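Polyketide synthase (Synechococcus sp., PDB 4GOX) probably transfers a sulfonate group from the donor PAPS to a polyketide intermediate within a cyanobacterial olefin synthase. Local coordinates at residues G49-P54 with R123-K128; Q148-H153 with C228-V233. All coordinates share one frame; numbering follows the deposited sequence.

Contact 1 of 2, residues G49-P54 with R123-K128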
loop_
_atom_site.group_PDB
_atom_site.type_symbol
_atom_site.label_atom_id
_atom_site.label_comp_id
_atom_site.label_asym_id
_atom_site.label_seq_id
_atom_site.Cartn_x
_atom_site.Cartn_y
_atom_site.Cartn_z
ATOM N N GLY A 49 17.682 3.315 2.933
ATOM C CA GLY A 49 17.195 4.690 2.988
ATOM C C GLY A 49 15.691 4.825 3.041
ATOM O O GLY A 49 15.171 5.940 2.953
ATOM N N LEU A 50 14.981 3.687 3.164
ATOM C CA LEU A 50 13.516 3.641 3.207
ATOM C C LEU A 50 13.086 2.817 4.392
ATOM O O LEU A 50 13.819 1.935 4.842
ATOM C CB LEU A 50 12.921 2.995 1.913
ATOM C CG LEU A 50 13.401 3.487 0.543
ATOM C CD1 LEU A 50 12.798 2.652 -0.571
ATOM C CD2 LEU A 50 13.018 4.930 0.302
ATOM N N TYR A 51 11.904 3.105 4.904
ATOM C CA TYR A 51 11.314 2.311 5.962
ATOM C C TYR A 51 9.934 1.887 5.443
ATOM O O TYR A 51 9.032 2.723 5.315
ATOM C CB TYR A 51 11.247 3.065 7.303
ATOM C CG TYR A 51 10.807 2.120 8.390
ATOM C CD1 TYR A 51 11.581 1.015 8.731
ATOM C CD2 TYR A 51 9.574 2.271 9.013
ATOM C CE1 TYR A 51 11.144 0.088 9.669
ATOM C CE2 TYR A 51 9.128 1.352 9.960
ATOM C CZ TYR A 51 9.930 0.270 10.298
ATOM O OH TYR A 51 9.535 -0.655 11.230
ATOM N N SER A 52 9.796 0.585 5.110
ATOM C CA SER A 52 8.612 -0.008 4.497
ATOM C C SER A 52 8.014 -1.113 5.378
ATOM O O SER A 52 8.202 -2.305 5.100
ATOM C CB SER A 52 8.982 -0.534 3.116
ATOM O OG SER A 52 7.834 -0.756 2.316
ATOM N N PRO A 53 7.277 -0.757 6.448
ATOM C CA PRO A 53 6.759 -1.802 7.340
ATOM C C PRO A 53 5.500 -2.491 6.831
ATOM O O PRO A 53 4.924 -2.016 5.856
ATOM C CB PRO A 53 6.456 -1.012 8.632
ATOM C CG PRO A 53 6.073 0.343 8.143
ATOM C CD PRO A 53 6.939 0.600 6.948
ATOM N N PRO A 54 4.985 -3.543 7.529
ATOM C CA PRO A 54 3.668 -4.092 7.151
ATOM C C PRO A 54 2.571 -3.045 7.435
ATOM O O PRO A 54 2.815 -2.097 8.179
ATOM C CB PRO A 54 3.512 -5.313 8.061
ATOM C CG PRO A 54 4.446 -5.106 9.179
ATOM C CD PRO A 54 5.543 -4.227 8.721
ATOM N N ARG A 123 15.377 7.872 7.099
ATOM C CA ARG A 123 14.681 6.983 6.165
ATOM C C ARG A 123 13.317 7.492 5.754
ATOM O O ARG A 123 12.586 8.042 6.574
ATOM C CB ARG A 123 14.585 5.545 6.709
ATOM C CG ARG A 123 15.929 4.968 7.137
ATOM C CD ARG A 123 15.840 3.498 7.449
ATOM N NE ARG A 123 15.376 3.239 8.809
ATOM C CZ ARG A 123 15.004 2.041 9.244
ATOM N NH1 ARG A 123 15.031 0.989 8.426
ATOM N NH2 ARG A 123 14.597 1.882 10.496
ATOM N N LEU A 124 12.968 7.283 4.481
ATOM C CA LEU A 124 11.670 7.675 3.963
ATOM C C LEU A 124 10.648 6.605 4.300
ATOM O O LEU A 124 10.737 5.480 3.818
ATOM C CB LEU A 124 11.739 7.948 2.451
ATOM C CG LEU A 124 10.391 8.207 1.744
ATOM C CD1 LEU A 124 9.809 9.547 2.143
ATOM C CD2 LEU A 124 10.537 8.104 0.239
ATOM N N LEU A 125 9.649 6.983 5.106
ATOM C CA LEU A 125 8.567 6.122 5.527
ATOM C C LEU A 125 7.627 5.867 4.346
ATOM O O LEU A 125 7.248 6.786 3.619
ATOM C CB LEU A 125 7.819 6.749 6.716
ATOM C CG LEU A 125 6.526 6.047 7.193
ATOM C CD1 LEU A 125 6.847 4.732 7.899
ATOM C CD2 LEU A 125 5.727 6.957 8.142
ATOM N N ILE A 126 7.304 4.596 4.147
ATOM C CA ILE A 126 6.421 4.137 3.097
ATOM C C ILE A 126 5.233 3.477 3.778
ATOM O O ILE A 126 5.419 2.489 4.492
ATOM C CB ILE A 126 7.095 3.142 2.103
ATOM C CG1 ILE A 126 8.559 3.523 1.653
ATOM C CG2 ILE A 126 6.152 2.786 0.931
ATOM C CD1 ILE A 126 8.774 4.688 0.688
ATOM N N ASP A 127 4.017 4.001 3.525
ATOM C CA ASP A 127 2.789 3.417 4.038
ATOM C C ASP A 127 2.139 2.668 2.878
ATOM O O ASP A 127 1.581 3.296 1.978
ATOM C CB ASP A 127 1.831 4.495 4.615
ATOM C CG ASP A 127 0.513 3.968 5.185
ATOM O OD1 ASP A 127 -0.181 4.738 5.864
ATOM O OD2 ASP A 127 0.157 2.775 4.914
ATOM N N LYS A 128 2.207 1.326 2.891
ATOM C CA LYS A 128 1.558 0.539 1.838
ATOM C C LYS A 128 0.150 0.228 2.299
ATOM O O LYS A 128 -0.053 -0.183 3.453
ATOM C CB LYS A 128 2.319 -0.795 1.592
ATOM C CG LYS A 128 1.708 -1.653 0.463
ATOM C CD LYS A 128 0.665 -2.694 0.930
ATOM C CE LYS A 128 1.317 -3.993 1.387
ATOM N NZ LYS A 128 0.369 -5.145 1.335
HETATM O O HOH W 1 15.032 -0.316 5.288
HETATM O O HOH W 2 4.033 0.325 4.850
#
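Leu50 and Leu124 are bridge partners on two parallel strands, and run alongside one another on one face. Leu50 CD2 packs on Leu124 CB at 3.9 Å and touches Ile126 CD1 more loosely. On the other face of the sheet, Tyr51 turns its ring edge to Leu125. Its CD2 meets Leu125 CD1 at 3.8 Å, close to the ring plane.

Between these faces run three backbone hydrogen bonds. Leu124 N donates to Gly49 O (3.0 Å), Tyr51 N to Leu124 O (2.9 Å) and Ile126 N to Tyr51 O (2.8 Å). Each acceptor also takes a CA-H contact from across the pair.

The Arg123 chain bends at chi3 (-84°), bringing its guanidinium to the Tyr51 ring. Tyr51 CD1 lies over one guanidinium face, toward its rim, 3.5 Å from Arg123 NH1. The two planes are 59° apart, so they are not stacked. Past the last bridge, a water sits between Pro53 O and Ile126 O and accepts from Lys128 N at 2.9 Å.

Ser52 OG is hydrogen-bonded to Arg41 O of helix 37-45. Helix 79-88 packs on Tyr51 and Arg123. Strand 50-51 is outermost in the sheet, and strand 26-30 flanks 124-129 on its other side.

Contact 2 of 2, residues Q148-H153 with C228-V233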
loop_
_atom_site.group_PDB
_atom_site.type_symbol
_atom_site.label_atom_id
_atom_site.label_comp_id
_atom_site.label_asym_id
_atom_site.label_seq_id
_atom_site.Cartn_x
_atom_site.Cartn_y
_atom_site.Cartn_z
ATOM N N GLN A 148 4.215 17.231 1.147
ATOM C CA GLN A 148 5.045 16.510 0.184
ATOM C C GLN A 148 4.814 14.999 0.094
ATOM O O GLN A 148 5.779 14.270 -0.145
ATOM C CB GLN A 148 6.531 16.796 0.494
ATOM C CG GLN A 148 7.018 18.160 0.023
ATOM C CD GLN A 148 7.539 18.112 -1.391
ATOM O OE1 GLN A 148 8.739 17.919 -1.626
ATOM N NE2 GLN A 148 6.652 18.294 -2.366
ATOM N N ALA A 149 3.553 14.514 0.224
ATOM C CA ALA A 149 3.281 13.075 0.068
ATOM C C ALA A 149 3.505 12.640 -1.380
ATOM O O ALA A 149 3.122 13.350 -2.308
ATOM C CB ALA A 149 1.856 12.746 0.486
ATOM N N LYS A 150 4.134 11.486 -1.565
ATOM C CA LYS A 150 4.338 10.882 -2.891
ATOM C C LYS A 150 3.501 9.627 -2.970
ATOM O O LYS A 150 3.413 8.884 -1.994
ATOM C CB LYS A 150 5.809 10.557 -3.171
ATOM C CG LYS A 150 6.637 11.784 -3.512
ATOM C CD LYS A 150 8.036 11.354 -3.953
ATOM C CE LYS A 150 8.934 12.524 -4.274
ATOM N NZ LYS A 150 9.553 13.077 -3.046
ATOM N N TYR A 151 2.889 9.390 -4.120
ATOM C CA TYR A 151 2.029 8.228 -4.292
ATOM C C TYR A 151 2.521 7.282 -5.379
ATOM O O TYR A 151 2.612 7.672 -6.545
ATOM C CB TYR A 151 0.579 8.671 -4.596
ATOM C CG TYR A 151 0.061 9.690 -3.609
ATOM C CD1 TYR A 151 -0.336 9.309 -2.327
ATOM C CD2 TYR A 151 0.045 11.043 -3.923
ATOM C CE1 TYR A 151 -0.778 10.248 -1.403
ATOM C CE2 TYR A 151 -0.407 11.989 -3.006
ATOM C CZ TYR A 151 -0.798 11.590 -1.744
ATOM O OH TYR A 151 -1.257 12.529 -0.865
ATOM N N ILE A 152 2.775 6.023 -4.999
ATOM C CA ILE A 152 3.116 4.950 -5.936
ATOM C C ILE A 152 1.796 4.197 -6.188
ATOM O O ILE A 152 1.252 3.587 -5.272
ATOM C CB ILE A 152 4.204 4.013 -5.361
ATOM C CG1 ILE A 152 5.529 4.775 -5.138
ATOM C CG2 ILE A 152 4.413 2.797 -6.306
ATOM C CD1 ILE A 152 6.511 4.028 -4.232
ATOM N N HIS A 153 1.249 4.317 -7.400
ATOM C CA HIS A 153 0.016 3.646 -7.777
ATOM C C HIS A 153 0.403 2.333 -8.468
ATOM O O HIS A 153 0.799 2.334 -9.632
ATOM C CB HIS A 153 -0.811 4.544 -8.720
ATOM C CG HIS A 153 -2.112 3.958 -9.208
ATOM N ND1 HIS A 153 -2.899 4.631 -10.133
ATOM C CD2 HIS A 153 -2.764 2.835 -8.819
ATOM C CE1 HIS A 153 -3.963 3.866 -10.315
ATOM N NE2 HIS A 153 -3.915 2.771 -9.550
ATOM N N CYS A 228 12.947 4.218 -7.379
ATOM C CA CYS A 228 14.044 4.850 -6.647
ATOM C C CYS A 228 14.270 6.298 -7.112
ATOM O O CYS A 228 14.458 7.195 -6.277
ATOM C CB CYS A 228 15.324 4.018 -6.765
ATOM S SG CYS A 228 15.321 2.520 -5.743
ATOM N N ASP A 229 14.233 6.521 -8.445
ATOM C CA ASP A 229 14.388 7.846 -9.044
ATOM C C ASP A 229 13.238 8.744 -8.597
ATOM O O ASP A 229 13.461 9.916 -8.277
ATOM C CB ASP A 229 14.443 7.756 -10.583
ATOM C CG ASP A 229 15.674 7.059 -11.163
ATOM O OD1 ASP A 229 16.707 6.956 -10.441
ATOM O OD2 ASP A 229 15.615 6.637 -12.338
ATOM N N PHE A 230 12.015 8.174 -8.538
ATOM C CA PHE A 230 10.805 8.872 -8.111
ATOM C C PHE A 230 10.883 9.284 -6.635
ATOM O O PHE A 230 10.581 10.431 -6.307
ATOM C CB PHE A 230 9.565 8.005 -8.383
ATOM C CG PHE A 230 8.265 8.563 -7.843
ATOM C CD1 PHE A 230 7.666 9.674 -8.432
ATOM C CD2 PHE A 230 7.603 7.936 -6.794
ATOM C CE1 PHE A 230 6.456 10.180 -7.941
ATOM C CE2 PHE A 230 6.396 8.443 -6.302
ATOM C CZ PHE A 230 5.835 9.564 -6.872
ATOM N N LEU A 231 11.327 8.357 -5.765
ATOM C CA LEU A 231 11.474 8.581 -4.325
ATOM C C LEU A 231 12.728 9.392 -3.940
ATOM O O LEU A 231 12.834 9.835 -2.797
ATOM C CB LEU A 231 11.456 7.234 -3.574
ATOM C CG LEU A 231 10.181 6.376 -3.711
ATOM C CD1 LEU A 231 10.365 5.029 -3.038
ATOM C CD2 LEU A 231 8.952 7.095 -3.171
ATOM N N GLY A 232 13.656 9.568 -4.887
ATOM C CA GLY A 232 14.891 10.317 -4.681
ATOM C C GLY A 232 15.995 9.551 -3.982
ATOM O O GLY A 232 16.848 10.158 -3.328
ATOM N N VAL A 233 16.001 8.219 -4.111
ATOM C CA VAL A 233 17.055 7.376 -3.525
ATOM C C VAL A 233 17.838 6.666 -4.644
ATOM O O VAL A 233 17.383 6.638 -5.789
ATOM C CB VAL A 233 16.530 6.388 -2.443
ATOM C CG1 VAL A 233 15.989 7.143 -1.228
ATOM C CG2 VAL A 233 15.467 5.431 -3.011
#
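Phe230 and Lys150 make the close part of this contact, where the end of helix 220-231 meets strand 149-155. Lys150 runs out toward the helix while Phe230 runs in toward the strand. Phe230 CG is anti to the backbone N (chi1 174°), which carries the ring out to the strand. There Lys150 lays its methylenes along it. Lys150 CD stands over one face, 4.2 Å from the centroid of the Phe230 ring, in a CH-pi contact. Lys150 CB comes to 3.8 Å from Phe230 CE2. Ile152 also touches the ring, its CG1 3.9 Å from Phe230 CE2.

Next to the ring, packing is looser. Ile152 CD1 meets Leu231 CD2 at 4.1 Å, the two side chains nearly perpendicular. The backbones stay well apart: Lys150 CA and Leu231 CA are 7.6 Å from each other. Side chains span the gap, meeting each other and, at Phe230 O and Tyr151 O, the opposite backbone.

Toward solvent, the Lys150 chain passes the last helical turn. Its CE comes within 3.4 Å of Phe230 O, and the chain then bends at chi4 (83°). The exposed Gly232 follows the helix with positive phi. Val233 N is hydrogen-bonded to Cys228 O at 2.8 Å, and a weak hydrogen bond runs from Gly232 N to Asp229 O, as in a Schellman motif.

Tyr151 points away from this helix and touches Leu199 of helix 181-202. The parallel sheet thus has helices on both faces, the layered alpha/beta/alpha build of the sulfotransferase fold in the P-loop NTPase clan.

How the contacts relate
The chain first lays down strand 26-30 in the middle of the sheet. Contact 1 then closes a largely helical loop of 68 residues and sets strand 50-51 beside 124-129. Only after this does contact 2 open at strand 149-155. It closes 74 residues, which include strand 208-212, when helix 220-231 returns to the sheet. The two loops follow in series and neither nest nor cross. They still touch in space, with centres about 11 Å apart. Leu231 packs on Leu124 and Ile126, and Val233 packs on Leu50. The helix end therefore reaches over one sheet face, past Ala27, and ties both halves of the sheet together.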